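Local atomic coordinates of dehydratase, IlvD/Edd family (Caulobacter crescentus, PDB entry 5OYN), a protein that dehydrates D-xylonate, and D-gluconate about as efficiently, to the 2-dehydro-3-deoxy sugar acids, using a [2Fe-2S] cluster and magnesium, in D-xylose degradation. Residues Ala289-Gly301 / Leu576-Gln589. Residues are numbered along the deposited sequence; the frame is centred on the assembly and turned at random.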
loop_
_atom_site.group_PDB
_atom_site.type_symbol
_atom_site.label_atom_id
_atom_site.label_comp_id
_atom_site.label_asym_id
_atom_site.label_seq_id
_atom_site.Cartn_x
_atom_site.Cartn_y
_atom_site.Cartn_z
ATOM N N ALA A 289 3.248 18.519 -29.269
ATOM C CA ALA A 289 4.674 18.496 -28.970
ATOM C C ALA A 289 5.311 19.855 -29.218
ATOM O O ALA A 289 6.262 20.228 -28.516
ATOM C CB ALA A 289 5.378 17.413 -29.788
ATOM N N GLN A 290 4.775 20.633 -30.189
ATOM C CA GLN A 290 5.432 21.877 -30.574
ATOM C C GLN A 290 5.406 22.901 -29.445
ATOM O O GLN A 290 6.484 23.331 -29.004
ATOM C CB GLN A 290 4.834 22.419 -31.875
ATOM C CG GLN A 290 5.327 23.809 -32.251
ATOM C CD GLN A 290 4.514 24.930 -31.631
ATOM O OE1 GLN A 290 3.311 25.030 -31.848
ATOM N NE2 GLN A 290 5.173 25.785 -30.858
ATOM N N PRO A 291 4.243 23.323 -28.925
ATOM C CA PRO A 291 4.290 24.229 -27.766
ATOM C C PRO A 291 5.136 23.685 -26.635
ATOM O O PRO A 291 5.831 24.462 -25.972
ATOM C CB PRO A 291 2.818 24.368 -27.356
ATOM C CG PRO A 291 2.054 24.021 -28.550
ATOM C CD PRO A 291 2.855 22.998 -29.302
ATOM N N HIS A 292 5.146 22.362 -26.426
ATOM C CA HIS A 292 5.867 21.792 -25.290
ATOM C C HIS A 292 7.363 21.778 -25.517
ATOM O O HIS A 292 8.130 22.040 -24.586
ATOM C CB HIS A 292 5.397 20.367 -25.000
ATOM C CG HIS A 292 3.984 20.287 -24.536
ATOM N ND1 HIS A 292 3.453 21.176 -23.626
ATOM C CD2 HIS A 292 2.987 19.430 -24.855
ATOM C CE1 HIS A 292 2.187 20.868 -23.405
ATOM N NE2 HIS A 292 1.878 19.814 -24.140
ATOM N N ILE A 293 7.806 21.430 -26.724
ATOM C CA ILE A 293 9.246 21.414 -26.959
ATOM C C ILE A 293 9.814 22.826 -26.865
ATOM O O ILE A 293 10.908 23.031 -26.327
ATOM C CB ILE A 293 9.569 20.744 -28.303
ATOM C CG1 ILE A 293 9.336 19.235 -28.187
ATOM C CG2 ILE A 293 11.001 21.019 -28.690
ATOM C CD1 ILE A 293 9.529 18.477 -29.470
ATOM N N VAL A 294 9.061 23.826 -27.331
ATOM C CA VAL A 294 9.534 25.203 -27.228
ATOM C C VAL A 294 9.589 25.628 -25.770
ATOM O O VAL A 294 10.616 26.132 -25.295
ATOM C CB VAL A 294 8.655 26.156 -28.065
ATOM C CG1 VAL A 294 8.890 27.598 -27.647
ATOM C CG2 VAL A 294 8.950 25.999 -29.549
ATOM N N ALA A 295 8.488 25.416 -25.041
ATOM C CA ALA A 295 8.429 25.712 -23.609
ATOM C C ALA A 295 9.630 25.144 -22.855
ATOM O O ALA A 295 10.253 25.835 -22.044
ATOM C CB ALA A 295 7.126 25.163 -23.017
ATOM N N MET A 296 9.971 23.883 -23.110
ATOM C CA MET A 296 11.109 23.295 -22.414
ATOM C C MET A 296 12.418 23.939 -22.854
ATOM O O MET A 296 13.290 24.217 -22.019
ATOM C CB MET A 296 11.133 21.786 -22.646
ATOM C CG MET A 296 9.860 21.100 -22.182
ATOM S SD MET A 296 9.628 19.485 -22.943
ATOM C CE MET A 296 11.097 18.728 -22.324
ATOM N N ALA A 297 12.566 24.186 -24.164
ATOM C CA ALA A 297 13.744 24.869 -24.700
ATOM C C ALA A 297 13.952 26.209 -24.017
ATOM O O ALA A 297 15.009 26.466 -23.427
ATOM C CB ALA A 297 13.597 25.051 -26.209
ATOM N N ARG A 298 12.932 27.067 -24.071
ATOM C CA ARG A 298 13.018 28.375 -23.437
ATOM C C ARG A 298 13.462 28.268 -21.985
ATOM O O ARG A 298 14.400 28.952 -21.563
ATOM C CB ARG A 298 11.678 29.091 -23.546
ATOM C CG ARG A 298 11.307 29.429 -24.968
ATOM C CD ARG A 298 10.276 30.540 -25.007
ATOM N NE ARG A 298 10.803 31.783 -24.453
ATOM C CZ ARG A 298 10.058 32.843 -24.155
ATOM N NH1 ARG A 298 8.741 32.818 -24.355
ATOM N NH2 ARG A 298 10.633 33.929 -23.653
ATOM N N HIS A 299 12.828 27.383 -21.209
ATOM C CA HIS A 299 13.175 27.268 -19.793
ATOM C C HIS A 299 14.593 26.764 -19.579
ATOM O O HIS A 299 15.133 26.932 -18.481
ATOM C CB HIS A 299 12.188 26.358 -19.062
ATOM C CG HIS A 299 11.035 27.090 -18.456
ATOM N ND1 HIS A 299 9.781 27.107 -19.030
ATOM C CD2 HIS A 299 10.948 27.843 -17.333
ATOM C CE1 HIS A 299 8.968 27.837 -18.284
ATOM N NE2 HIS A 299 9.649 28.292 -17.246
ATOM N N ALA A 300 15.205 26.150 -20.586
ATOM C CA ALA A 300 16.624 25.836 -20.541
ATOM C C ALA A 300 17.466 26.848 -21.332
ATOM O O ALA A 300 18.615 26.554 -21.689
ATOM C CB ALA A 300 16.859 24.416 -21.049
ATOM N N GLY A 301 16.917 28.031 -21.602
ATOM C CA GLY A 301 17.673 29.079 -22.270
ATOM C C GLY A 301 18.109 28.732 -23.678
ATOM O O GLY A 301 19.228 29.071 -24.082
ATOM N N LEU A 576 1.305 30.098 -27.970
ATOM C CA LEU A 576 1.912 28.805 -28.278
ATOM C C LEU A 576 3.059 28.912 -29.273
ATOM O O LEU A 576 3.847 27.964 -29.392
ATOM C CB LEU A 576 0.852 27.821 -28.794
ATOM C CG LEU A 576 -0.415 27.746 -27.929
ATOM C CD1 LEU A 576 -1.541 27.027 -28.654
ATOM C CD2 LEU A 576 -0.119 27.094 -26.537
ATOM N N ASP A 577 3.164 30.037 -29.986
ATOM C CA ASP A 577 4.371 30.343 -30.745
ATOM C C ASP A 577 5.616 30.098 -29.891
ATOM O O ASP A 577 6.558 29.428 -30.323
ATOM C CB ASP A 577 4.310 31.799 -31.274
ATOM C CG ASP A 577 4.476 32.882 -30.157
ATOM O OD1 ASP A 577 3.503 33.624 -29.866
ATOM O OD2 ASP A 577 5.589 33.020 -29.587
ATOM N N THR A 578 5.620 30.625 -28.664
ATOM C CA THR A 578 6.721 30.468 -27.721
ATOM C C THR A 578 6.326 29.594 -26.534
ATOM O O THR A 578 6.827 29.786 -25.422
ATOM C CB THR A 578 7.228 31.826 -27.225
ATOM O OG1 THR A 578 6.125 32.737 -27.068
ATOM C CG2 THR A 578 8.287 32.410 -28.193
ATOM N N GLY A 579 5.405 28.655 -26.759
ATOM C CA GLY A 579 5.174 27.568 -25.830
ATOM C C GLY A 579 4.214 27.840 -24.696
ATOM O O GLY A 579 4.297 27.157 -23.669
ATOM N N GLY A 580 3.305 28.806 -24.850
ATOM C CA GLY A 580 2.366 29.175 -23.804
ATOM C C GLY A 580 2.954 29.118 -22.408
ATOM O O GLY A 580 2.387 28.484 -21.505
ATOM N N VAL A 581 4.120 29.747 -22.242
ATOM C CA VAL A 581 4.850 29.718 -20.987
ATOM C C VAL A 581 4.463 30.932 -20.156
ATOM O O VAL A 581 3.956 31.936 -20.670
ATOM C CB VAL A 581 6.374 29.683 -21.217
ATOM C CG1 VAL A 581 6.741 28.609 -22.221
ATOM C CG2 VAL A 581 6.866 31.043 -21.679
ATOM N N LEU A 582 4.695 30.832 -18.845
ATOM C CA LEU A 582 4.696 32.002 -17.973
ATOM C C LEU A 582 5.900 32.848 -18.361
ATOM O O LEU A 582 7.043 32.515 -18.032
ATOM C CB LEU A 582 4.755 31.585 -16.513
ATOM C CG LEU A 582 3.504 30.852 -16.042
ATOM C CD1 LEU A 582 3.538 30.631 -14.523
ATOM C CD2 LEU A 582 2.277 31.640 -16.461
ATOM N N GLU A 583 5.638 33.946 -19.083
ATOM C CA GLU A 583 6.709 34.685 -19.744
ATOM C C GLU A 583 7.708 35.257 -18.737
ATOM O O GLU A 583 8.922 35.247 -18.979
ATOM C CB GLU A 583 6.101 35.783 -20.614
ATOM C CG GLU A 583 7.104 36.467 -21.512
ATOM C CD GLU A 583 7.363 35.708 -22.799
ATOM O OE1 GLU A 583 6.467 35.680 -23.671
ATOM O OE2 GLU A 583 8.468 35.140 -22.940
ATOM N N PHE A 584 7.222 35.729 -17.585
ATOM C CA PHE A 584 8.138 36.201 -16.553
ATOM C C PHE A 584 9.062 35.091 -16.058
ATOM O O PHE A 584 10.161 35.374 -15.568
ATOM C CB PHE A 584 7.353 36.776 -15.380
ATOM C CG PHE A 584 6.851 35.733 -14.427
ATOM C CD1 PHE A 584 5.588 35.181 -14.591
ATOM C CD2 PHE A 584 7.637 35.295 -13.369
ATOM C CE1 PHE A 584 5.112 34.218 -13.721
ATOM C CE2 PHE A 584 7.169 34.323 -12.493
ATOM C CZ PHE A 584 5.905 33.783 -12.671
ATOM N N ALA A 585 8.628 33.830 -16.152
ATOM C CA ALA A 585 9.310 32.748 -15.450
ATOM C C ALA A 585 10.552 32.257 -16.178
ATOM O O ALA A 585 11.463 31.723 -15.534
ATOM C CB ALA A 585 8.351 31.578 -15.226
ATOM N N VAL A 586 10.603 32.410 -17.506
ATOM C CA VAL A 586 11.753 31.941 -18.281
ATOM C C VAL A 586 13.041 32.585 -17.792
ATOM O O VAL A 586 14.108 31.956 -17.798
ATOM C CB VAL A 586 11.523 32.232 -19.776
ATOM C CG1 VAL A 586 12.608 31.591 -20.617
ATOM C CG2 VAL A 586 10.142 31.761 -20.194
ATOM N N LYS A 587 12.954 33.854 -17.380
ATOM C CA LYS A 587 14.073 34.588 -16.801
ATOM C C LYS A 587 14.844 33.767 -15.753
ATOM O O LYS A 587 16.079 33.771 -15.756
ATOM C CB LYS A 587 13.515 35.891 -16.221
ATOM C CG LYS A 587 14.426 36.705 -15.346
ATOM C CD LYS A 587 13.582 37.584 -14.417
ATOM C CE LYS A 587 12.240 37.973 -15.035
ATOM N NZ LYS A 587 11.210 38.245 -13.989
ATOM N N TYR A 588 14.142 33.036 -14.865
ATOM C CA TYR A 588 14.794 32.341 -13.740
ATOM C C TYR A 588 15.529 31.081 -14.197
ATOM O O TYR A 588 14.915 30.163 -14.754
ATOM C CB TYR A 588 13.764 31.983 -12.666
ATOM C CG TYR A 588 13.094 33.198 -12.091
ATOM C CD1 TYR A 588 11.949 33.713 -12.681
ATOM C CD2 TYR A 588 13.623 33.856 -10.975
ATOM C CE1 TYR A 588 11.332 34.842 -12.183
ATOM C CE2 TYR A 588 13.012 34.999 -10.466
ATOM C CZ TYR A 588 11.868 35.486 -11.081
ATOM O OH TYR A 588 11.244 36.606 -10.593
ATOM N N GLN A 589 16.834 31.009 -13.925
ATOM C CA GLN A 589 17.652 29.906 -14.413
ATOM C C GLN A 589 18.613 29.439 -13.336
ATOM O O GLN A 589 19.086 30.234 -12.517
ATOM C CB GLN A 589 18.463 30.290 -15.655
ATOM C CG GLN A 589 17.633 30.846 -16.788
ATOM C CD GLN A 589 17.191 29.782 -17.769
ATOM O OE1 GLN A 589 17.866 28.764 -17.950
ATOM N NE2 GLN A 589 16.047 30.017 -18.418
#
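Arg298 reaches from helix 289-299 to Glu583 and grips a single carboxylate oxygen end-on, NH1 lying 2.7 Å and NH2 2.6 Å from OE2. Guanidinium and carboxylate planes are turned 43° apart. Val586 CG2 sits over one guanidinium face, 4.0 Å above its centre, while the Thr578 and Val581 side chains approach NH1 obliquely. A leucine in place of Arg298 would probably leave the Glu583 carboxylate without its cationic mate and the Val586 methyl without the flat group beneath it. Gln290 swings its CG away from the backbone N (chi1 172°), then bends at chi2, bringing NE2 to Leu576 O at 2.9 Å in a nearly straight bond (173°); Gly579 N reaches that oxygen from the opposite face of its plane. Gly579 lies against the helix, where a side chain would point into the helix backbone. Ala295 CB meets Val581 CG1 at 3.6 Å. Gln589 NE2, anchored on Val586 O, bonds weakly to His299 O near the Schellman motif that ends the helix, with Gly301 as C-prime residue. Helices 109-125, 141-151 and 215-225 pack around helix 289-299, whose His292 NE2 hydrogen-bonds the carboxylated lysine of the magnesium site, while Phe584 and Ala585 pack against a second subunit.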